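Local coordinates for protein malate dehydrogenase (Picrophilus torridus, PDB 4BGV) that catalyses, probably, the reversible NAD-dependent oxidation of malate to oxaloacetate, a step of the tricarboxylic acid cycle, at residues A[119-124]-A[240-245]; A[2-7]-A[74-79]. All coordinates share one frame; numbering follows the deposited sequence.

Contact 1 (A[119-124]-A[240-245]); sequences KIVVVT and VMVESI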
loop_
_atom_site.group_PDB
_atom_site.type_symbol
_atom_site.label_atom_id
_atom_site.label_comp_id
_atom_site.label_asym_id
_atom_site.label_seq_id
_atom_site.Cartn_x
_atom_site.Cartn_y
_atom_site.Cartn_z
ATOM N N LYS A 119 -23.676 10.516 5.135
ATOM C CA LYS A 119 -23.381 9.916 6.439
ATOM C C LYS A 119 -22.400 10.845 7.159
ATOM O O LYS A 119 -21.534 11.449 6.529
ATOM C CB LYS A 119 -22.783 8.515 6.294
ATOM C CG LYS A 119 -23.798 7.365 6.122
ATOM C CD LYS A 119 -24.413 7.325 4.729
ATOM C CE LYS A 119 -23.378 6.997 3.642
ATOM N NZ LYS A 119 -23.998 6.682 2.307
ATOM N N ILE A 120 -22.533 10.973 8.475
ATOM C CA ILE A 120 -21.703 11.922 9.206
ATOM C C ILE A 120 -20.807 11.213 10.205
ATOM O O ILE A 120 -21.268 10.343 10.941
ATOM C CB ILE A 120 -22.573 12.954 9.980
ATOM C CG1 ILE A 120 -23.766 13.403 9.119
ATOM C CG2 ILE A 120 -21.706 14.140 10.458
ATOM C CD1 ILE A 120 -23.364 14.104 7.798
ATOM N N VAL A 121 -19.527 11.584 10.220
ATOM C CA VAL A 121 -18.586 11.133 11.252
ATOM C C VAL A 121 -18.192 12.347 12.081
ATOM O O VAL A 121 -17.507 13.256 11.593
ATOM C CB VAL A 121 -17.325 10.472 10.643
ATOM C CG1 VAL A 121 -16.281 10.200 11.731
ATOM C CG2 VAL A 121 -17.708 9.156 9.924
ATOM N N VAL A 122 -18.642 12.367 13.334
ATOM C CA VAL A 122 -18.436 13.524 14.202
ATOM C C VAL A 122 -17.219 13.301 15.090
ATOM O O VAL A 122 -17.120 12.275 15.752
ATOM C CB VAL A 122 -19.690 13.792 15.076
ATOM C CG1 VAL A 122 -19.504 15.051 15.919
ATOM C CG2 VAL A 122 -20.916 13.933 14.188
ATOM N N VAL A 123 -16.303 14.272 15.097
ATOM C CA VAL A 123 -15.019 14.148 15.786
ATOM C C VAL A 123 -14.914 15.065 17.003
ATOM O O VAL A 123 -14.292 14.717 18.002
ATOM C CB VAL A 123 -13.867 14.496 14.830
ATOM C CG1 VAL A 123 -12.508 14.580 15.572
ATOM C CG2 VAL A 123 -13.822 13.498 13.660
ATOM N N THR A 124 -15.502 16.247 16.893
ATOM C CA THR A 124 -15.499 17.233 17.977
ATOM C C THR A 124 -15.829 16.602 19.347
ATOM O O THR A 124 -16.853 15.939 19.504
ATOM C CB THR A 124 -16.503 18.363 17.647
ATOM O OG1 THR A 124 -16.281 18.834 16.305
ATOM C CG2 THR A 124 -16.358 19.530 18.621
ATOM N N VAL A 240 -10.214 5.281 9.300
ATOM C CA VAL A 240 -10.673 3.887 9.206
ATOM C C VAL A 240 -12.199 3.802 9.328
ATOM O O VAL A 240 -12.824 2.934 8.725
ATOM C CB VAL A 240 -9.960 2.923 10.199
ATOM C CG1 VAL A 240 -8.463 2.846 9.883
ATOM C CG2 VAL A 240 -10.210 3.325 11.642
ATOM N N MET A 241 -12.797 4.706 10.099
ATOM C CA MET A 241 -14.263 4.785 10.181
ATOM C C MET A 241 -14.857 5.275 8.859
ATOM O O MET A 241 -15.809 4.688 8.345
ATOM C CB MET A 241 -14.702 5.733 11.295
ATOM C CG MET A 241 -14.421 5.209 12.698
ATOM S SD MET A 241 -14.511 6.501 13.966
ATOM C CE MET A 241 -16.258 6.932 13.954
ATOM N N VAL A 242 -14.290 6.351 8.313
ATOM C CA VAL A 242 -14.807 6.921 7.068
ATOM C C VAL A 242 -14.728 5.915 5.904
ATOM O O VAL A 242 -15.691 5.739 5.136
ATOM C CB VAL A 242 -14.028 8.195 6.681
ATOM C CG1 VAL A 242 -14.477 8.712 5.300
ATOM C CG2 VAL A 242 -14.187 9.276 7.772
ATOM N N GLU A 243 -13.590 5.242 5.774
ATOM C CA GLU A 243 -13.423 4.322 4.646
ATOM C C GLU A 243 -14.339 3.096 4.796
ATOM O O GLU A 243 -14.742 2.490 3.795
ATOM C CB GLU A 243 -11.946 3.914 4.477
ATOM C CG GLU A 243 -11.475 2.907 5.498
ATOM C CD GLU A 243 -9.985 2.617 5.407
ATOM O OE1 GLU A 243 -9.272 3.318 4.655
ATOM O OE2 GLU A 243 -9.538 1.683 6.093
ATOM N N SER A 244 -14.687 2.727 6.029
ATOM C CA SER A 244 -15.608 1.603 6.208
ATOM C C SER A 244 -16.990 1.958 5.659
ATOM O O SER A 244 -17.708 1.094 5.149
ATOM C CB SER A 244 -15.717 1.164 7.680
ATOM O OG SER A 244 -16.396 -0.092 7.788
ATOM N N ILE A 245 -17.380 3.220 5.781
ATOM C CA ILE A 245 -18.643 3.661 5.161
ATOM C C ILE A 245 -18.529 3.721 3.636
ATOM O O ILE A 245 -19.315 3.085 2.901
ATOM C CB ILE A 245 -19.072 5.057 5.667
ATOM C CG1 ILE A 245 -19.244 5.038 7.183
ATOM C CG2 ILE A 245 -20.395 5.493 4.999
ATOM C CD1 ILE A 245 -19.555 6.395 7.784
#
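Lys-119 and Ile-245 lie alongside each other, pointing opposite ways, and form the tighter end of this buried contact. The lysine chain is bent at chi2 and chi3, the latter (66°) setting CE against the branch methyl of the isoleucine, with Lys-119 CE 3.6 Å from Ile-245 CG2. Only the hydrocarbon part of the lysine packs here; NZ turns to Asp-77 in a salt bridge, which is less certain because Asp-77 is modelled in two conformers. The other methyl, Ile-245 CD1, lies 4.0 Å from Val-121 CG2. Strand 119-122 belongs to the parallel sheet of the Rossmann NAD-binding domain, whereas helix 232-246 comes from the C-terminal domain. Their short segments run almost antiparallel, at 171°, with axes 9.5 Å apart, and the interface between the domains is bridged here by side chains alone. Towards Met-241 the touching becomes sparser. The two methyls of Val-121 diverge: CG2 also grazes Val-242 CG2 at 4.1 Å, while CG1, anti to the backbone N (chi1 172°), meets the helix just once, at Met-241 CE, 4.0 Å away. Ile-146 of the next strand flanks this looser end, touching both Val-121 and Met-241.

Contact 2 (A[2-7]-A[74-79]); sequences RSKISV and KGSDVI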
loop_
_atom_site.group_PDB
_atom_site.type_symbol
_atom_site.label_atom_id
_atom_site.label_comp_id
_atom_site.label_asym_id
_atom_site.label_seq_id
_atom_site.Cartn_x
_atom_site.Cartn_y
_atom_site.Cartn_z
ATOM N N ARG A 2 -15.935 8.442 -8.366
ATOM C CA ARG A 2 -15.327 8.327 -7.042
ATOM C C ARG A 2 -16.307 8.839 -5.990
ATOM O O ARG A 2 -17.157 9.681 -6.275
ATOM C CB ARG A 2 -14.043 9.163 -6.947
ATOM C CG ARG A 2 -12.846 8.701 -7.799
ATOM C CD ARG A 2 -11.795 9.821 -7.868
ATOM N NE ARG A 2 -11.236 9.945 -9.215
ATOM C CZ ARG A 2 -10.807 11.080 -9.736
ATOM N NH1 ARG A 2 -10.875 12.209 -9.033
ATOM N NH2 ARG A 2 -10.313 11.089 -10.964
ATOM N N SER A 3 -16.186 8.330 -4.777
ATOM C CA SER A 3 -16.938 8.882 -3.663
ATOM C C SER A 3 -16.332 10.211 -3.268
ATOM O O SER A 3 -15.173 10.498 -3.581
ATOM C CB SER A 3 -16.931 7.938 -2.462
ATOM O OG SER A 3 -17.742 6.800 -2.716
ATOM N N LYS A 4 -17.130 11.005 -2.571
ATOM C CA LYS A 4 -16.739 12.339 -2.164
ATOM C C LYS A 4 -16.850 12.439 -0.651
ATOM O O LYS A 4 -17.861 12.041 -0.059
ATOM C CB LYS A 4 -17.653 13.359 -2.836
ATOM C CG LYS A 4 -17.472 14.790 -2.349
ATOM C CD LYS A 4 -18.340 15.711 -3.200
ATOM C CE LYS A 4 -18.129 17.180 -2.870
ATOM N NZ LYS A 4 -19.047 18.028 -3.717
ATOM N N ILE A 5 -15.803 12.940 -0.022
ATOM C CA ILE A 5 -15.806 13.143 1.419
ATOM C C ILE A 5 -15.563 14.623 1.673
ATOM O O ILE A 5 -14.627 15.205 1.110
ATOM C CB ILE A 5 -14.704 12.308 2.108
ATOM C CG1 ILE A 5 -14.873 10.815 1.789
ATOM C CG2 ILE A 5 -14.689 12.538 3.623
ATOM C CD1 ILE A 5 -13.905 10.309 0.702
ATOM N N SER A 6 -16.411 15.230 2.496
ATOM C CA SER A 6 -16.195 16.595 2.933
ATOM C C SER A 6 -15.646 16.549 4.348
ATOM O O SER A 6 -16.139 15.782 5.171
ATOM C CB SER A 6 -17.500 17.398 2.911
ATOM O OG SER A 6 -17.918 17.652 1.576
ATOM N N VAL A 7 -14.631 17.368 4.610
ATOM C CA VAL A 7 -14.062 17.527 5.947
ATOM C C VAL A 7 -14.265 18.964 6.422
ATOM O O VAL A 7 -13.726 19.911 5.838
ATOM C CB VAL A 7 -12.558 17.172 5.941
ATOM C CG1 VAL A 7 -11.927 17.399 7.299
ATOM C CG2 VAL A 7 -12.356 15.718 5.478
ATOM N N LYS A 74 -22.339 19.304 -1.546
ATOM C CA LYS A 74 -23.354 18.537 -2.267
ATOM C C LYS A 74 -22.807 17.221 -2.814
ATOM O O LYS A 74 -21.745 17.182 -3.443
ATOM C CB LYS A 74 -23.966 19.368 -3.398
ATOM C CG LYS A 74 -22.958 19.881 -4.414
ATOM C CD LYS A 74 -23.634 20.725 -5.489
ATOM C CE LYS A 74 -22.622 21.307 -6.455
ATOM N NZ LYS A 74 -23.295 22.051 -7.553
ATOM N N GLY A 75 -23.535 16.137 -2.553
ATOM C CA GLY A 75 -23.167 14.827 -3.054
ATOM C C GLY A 75 -22.075 14.121 -2.268
ATOM O O GLY A 75 -21.530 13.124 -2.733
ATOM N N SER A 76 -21.748 14.628 -1.080
ATOM C CA SER A 76 -20.754 13.971 -0.239
ATOM C C SER A 76 -21.325 12.668 0.311
ATOM O O SER A 76 -22.440 12.643 0.824
ATOM C CB SER A 76 -20.350 14.877 0.938
ATOM O OG SER A 76 -19.622 16.025 0.498
ATOM N N ASP A 77 -20.575 11.579 0.202
ATOM C CA ASP A 77 -21.014 10.326 0.797
ATOM C C ASP A 77 -20.849 10.399 2.312
ATOM O O ASP A 77 -21.694 9.902 3.057
ATOM C CB ASP A 77 -20.219 9.149 0.237
ATOM C CG ASP A 77 -20.779 7.809 0.675
ATOM O OD1 ASP A 77 -22.015 7.629 0.622
ATOM O OD2 ASP A 77 -19.982 6.934 1.072
ATOM N N VAL A 78 -19.752 11.020 2.752
ATOM C CA VAL A 78 -19.450 11.192 4.166
ATOM C C VAL A 78 -19.006 12.621 4.415
ATOM O O VAL A 78 -18.285 13.202 3.607
ATOM C CB VAL A 78 -18.342 10.217 4.640
ATOM C CG1 VAL A 78 -17.920 10.516 6.084
ATOM C CG2 VAL A 78 -18.830 8.773 4.501
ATOM N N ILE A 79 -19.480 13.193 5.519
ATOM C CA ILE A 79 -18.975 14.466 6.015
ATOM C C ILE A 79 -18.337 14.231 7.384
ATOM O O ILE A 79 -18.951 13.632 8.267
ATOM C CB ILE A 79 -20.118 15.480 6.175
ATOM C CG1 ILE A 79 -20.782 15.717 4.817
ATOM C CG2 ILE A 79 -19.613 16.806 6.792
ATOM C CD1 ILE A 79 -22.022 16.608 4.885
HETATM O O HOH W 1 -20.246 10.876 -3.166
#
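At the centre of the Rossmann sheet, where its strand order passes from the first strand to the fourth, Ile-5 pairs with Val-78 and Ser-6 with Ile-79 in parallel register. Ser-6 N donates to Val-78 O at 3.0 Å with an N-H...O angle of 158°, and the same oxygen also makes a CA-H...O contact with Ile-5. Just before the paired residues, Asp-77 N donates to Lys-4 O at 2.8 Å; this bond is more bent, at 142°. Ser-6 OG donates to Ser-76 OG across 2.6 Å, and Ser-76 OG is bonded in turn to Met-73 O, a short chain of hydrogen bonds through two buried hydroxyls to a backbone carbonyl. Lys-4 leaves the sheet with CG anti to its backbone N and stays extended, its methylenes passing Ser-76 OG. Its NZ grips Lys-74 O at 2.8 Å, tilted 20° from the carbonyl plane, and also Glu-72 O, pinning the loop that leads into strand 78-81. A water bridges Lys-4 N and Gly-75 O. Strand 28-33 lies along the other edge of strand 4-8, where the backbone of Ile-5 hydrogen-bonds with that of Asp-28 and Tyr-30; Leu-21 of helix 12-23 packs on Ile-5, and Ile-245 and Val-246 of helix 232-246 pack on Val-78.

How the contacts relate
From the N terminus, strand 4-8 starts the chain's long excursion through helix 12-23, strand 28-33 and strand 59-63, and contact 2 closes that loop when strand 78-81 returns beside it. Contact 1 opens only afterwards, at strand 119-122, and closes 116 residues later at helix 232-246, so the two loops follow in series, neither nested nor crossing. The first is internal to the nucleotide-binding domain, whereas the second joins that domain to the C-terminal one. They meet directly: strand 119-122 is the sheet neighbour of 78-81, with Lys-119 O probably accepting a hydrogen bond from Ile-79 N (2.9 Å), and Ile-245 CG2 packs 3.7 Å from Val-78 CG2.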